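Local coordinates for ATP-dependent RNA helicase HrpB (Escherichia coli, PDB 6EUD), which hydrolyses ATP to ADP and phosphate as a bacterial DExH-box RNA helicase of the DEAH/RHA type and binds single-stranded RNA, at residues I619-L624 with L660-E665. Residues are numbered along the deposited sequence; the frame is centred on the assembly and turned at random.
Sequences IRDKGL and LLAALE
With CG placed anti to its carbonyl carbon (chi1 -61°) and the chain extended from CG to NE, Arg-620 reaches across to the junction of helices 657-662 and 664-667, while a bend at chi2 (76°) turns the carboxylate of Glu-665 to meet it. Guanidinium and carboxylate lie nearly coplanar, their planes 10° apart. Arg-620 NH1 donates in plane to the syn lone pair of Glu-665 OE2 at 2.9 Å, and NH2 completes the salt bridge at Glu-665 OE1. Side-on, and slightly tilted from the guanidinium plane, Arg-620 also grips one backbone atom by two hydrogen bonds: NE lies 2.8 Å from Leu-661 O, above the carbonyl plane, and NH2 lies 3.0 Å from Leu-661 O, closer to the carbonyl direction. These paired bonds fix the group's rotation and satisfy a carbonyl at the helix end; Gln-613 also bonds Glu-665 OE2. Leu-664 CD1 lies over one guanidinium face, toward its rim, and packs 4.0 Å from Ile-619 CG2, which also meets Leu-661 CD2. Beside the polar bridge, Leu-624 splits its branches: CD2 touches Leu-661 CD2 at 3.6 Å, whereas CD1 meets Leu-660 CD1 at 3.8 Å, the latter two side chains crossing at about a right angle. An alanine here is likely to open a gap beside Leu-660 and Leu-661, leaving Leu-660 CD1 and Leu-661 CD2 without the branches that meet them. Gly-623, with positive phi, is the first residue past helix 608-622 and turns the chain so that Leu-624 lies here. The arrangement is helix-to-helix packing away from the ATP-binding residues: Arg-620, on the helix that follows strand 596-602, is a knob in the hole formed by Leu-661, Ala-662, Leu-664 and Glu-665.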
loop_
_atom_site.group_PDB
_atom_site.type_symbol
_atom_site.label_atom_id
_atom_site.label_comp_id
_atom_site.label_asym_id
_atom_site.label_seq_id
_atom_site.Cartn_x
_atom_site.Cartn_y
_atom_site.Cartn_z
ATOM N N ILE A 619 28.452 -10.362 14.027
ATOM C CA ILE A 619 28.148 -11.454 13.108
ATOM C C ILE A 619 27.242 -10.936 11.991
ATOM O O ILE A 619 27.450 -11.255 10.816
ATOM C CB ILE A 619 27.479 -12.633 13.837
ATOM C CG1 ILE A 619 28.429 -13.203 14.887
ATOM C CG2 ILE A 619 27.019 -13.703 12.836
ATOM C CD1 ILE A 619 27.777 -14.168 15.843
ATOM N N ARG A 620 26.253 -10.123 12.362
ATOM C CA ARG A 620 25.432 -9.429 11.376
ATOM C C ARG A 620 26.288 -8.564 10.458
ATOM O O ARG A 620 25.938 -8.374 9.298
ATOM C CB ARG A 620 24.373 -8.570 12.051
ATOM C CG ARG A 620 23.429 -9.373 12.892
ATOM C CD ARG A 620 22.103 -8.690 13.099
ATOM N NE ARG A 620 21.214 -9.657 13.712
ATOM C CZ ARG A 620 21.000 -9.758 15.015
ATOM N NH1 ARG A 620 21.561 -8.888 15.845
ATOM N NH2 ARG A 620 20.192 -10.707 15.474
ATOM N N ASP A 621 27.405 -8.041 10.960
ATOM C CA ASP A 621 28.297 -7.269 10.096
ATOM C C ASP A 621 29.108 -8.166 9.185
ATOM O O ASP A 621 29.223 -7.892 8.000
ATOM C CB ASP A 621 29.261 -6.386 10.905
ATOM C CG ASP A 621 28.673 -5.018 11.254
ATOM O OD1 ASP A 621 28.956 -4.502 12.353
ATOM O OD2 ASP A 621 27.933 -4.448 10.425
ATOM N N LYS A 622 29.680 -9.230 9.744
ATOM C CA LYS A 622 30.677 -10.036 9.041
ATOM C C LYS A 622 30.083 -11.251 8.333
ATOM O O LYS A 622 30.726 -11.845 7.462
ATOM C CB LYS A 622 31.768 -10.493 10.015
ATOM C CG LYS A 622 32.657 -9.377 10.507
ATOM C CD LYS A 622 33.292 -8.678 9.336
ATOM C CE LYS A 622 34.434 -7.781 9.763
ATOM N NZ LYS A 622 33.954 -6.694 10.623
ATOM N N GLY A 623 28.864 -11.619 8.711
ATOM C CA GLY A 623 28.202 -12.772 8.134
ATOM C C GLY A 623 28.396 -14.043 8.950
ATOM O O GLY A 623 29.255 -14.119 9.828
ATOM N N LEU A 624 27.595 -15.055 8.651
ATOM C CA LEU A 624 27.640 -16.311 9.385
ATOM C C LEU A 624 28.975 -17.051 9.263
ATOM O O LEU A 624 29.293 -17.921 10.071
ATOM C CB LEU A 624 26.519 -17.217 8.906
ATOM C CG LEU A 624 25.139 -16.680 9.199
ATOM C CD1 LEU A 624 24.129 -17.628 8.584
ATOM C CD2 LEU A 624 24.961 -16.586 10.704
ATOM N N LEU A 660 18.516 -16.600 9.709
ATOM C CA LEU A 660 19.480 -16.939 10.758
ATOM C C LEU A 660 20.100 -15.698 11.380
ATOM O O LEU A 660 20.149 -15.588 12.605
ATOM C CB LEU A 660 20.589 -17.843 10.213
ATOM C CG LEU A 660 20.125 -19.252 9.869
ATOM C CD1 LEU A 660 21.294 -20.078 9.332
ATOM C CD2 LEU A 660 19.506 -19.887 11.093
ATOM N N LEU A 661 20.581 -14.782 10.537
ATOM C CA LEU A 661 21.125 -13.505 11.014
ATOM C C LEU A 661 20.079 -12.739 11.821
ATOM O O LEU A 661 20.389 -12.137 12.850
ATOM C CB LEU A 661 21.621 -12.660 9.840
ATOM C CG LEU A 661 22.918 -13.198 9.226
ATOM C CD1 LEU A 661 23.264 -12.466 7.945
ATOM C CD2 LEU A 661 24.074 -13.120 10.220
ATOM N N ALA A 662 18.830 -12.794 11.376
ATOM C CA ALA A 662 17.768 -12.059 12.052
ATOM C C ALA A 662 17.437 -12.677 13.408
ATOM O O ALA A 662 17.058 -11.966 14.346
ATOM C CB ALA A 662 16.531 -11.997 11.176
ATOM N N ALA A 663 17.599 -13.992 13.525
ATOM C CA ALA A 663 17.156 -14.698 14.729
ATOM C C ALA A 663 18.288 -15.127 15.669
ATOM O O ALA A 663 18.065 -15.949 16.562
ATOM C CB ALA A 663 16.328 -15.918 14.341
ATOM N N LEU A 664 19.487 -14.581 15.475
ATOM C CA LEU A 664 20.666 -14.948 16.292
ATOM C C LEU A 664 20.377 -14.971 17.792
ATOM O O LEU A 664 20.832 -15.865 18.516
ATOM C CB LEU A 664 21.815 -13.977 16.019
ATOM C CG LEU A 664 22.477 -14.148 14.657
ATOM C CD1 LEU A 664 23.454 -13.010 14.401
ATOM C CD2 LEU A 664 23.176 -15.493 14.614
ATOM N N GLU A 665 19.608 -13.981 18.242
ATOM C CA GLU A 665 19.173 -13.883 19.630
ATOM C C GLU A 665 18.414 -15.140 20.072
ATOM O O GLU A 665 18.560 -15.612 21.198
ATOM C CB GLU A 665 18.298 -12.630 19.816
ATOM C CG GLU A 665 19.077 -11.296 19.814
ATOM C CD GLU A 665 19.524 -10.849 18.418
ATOM O OE1 GLU A 665 18.981 -11.362 17.407
ATOM O OE2 GLU A 665 20.427 -9.981 18.323
#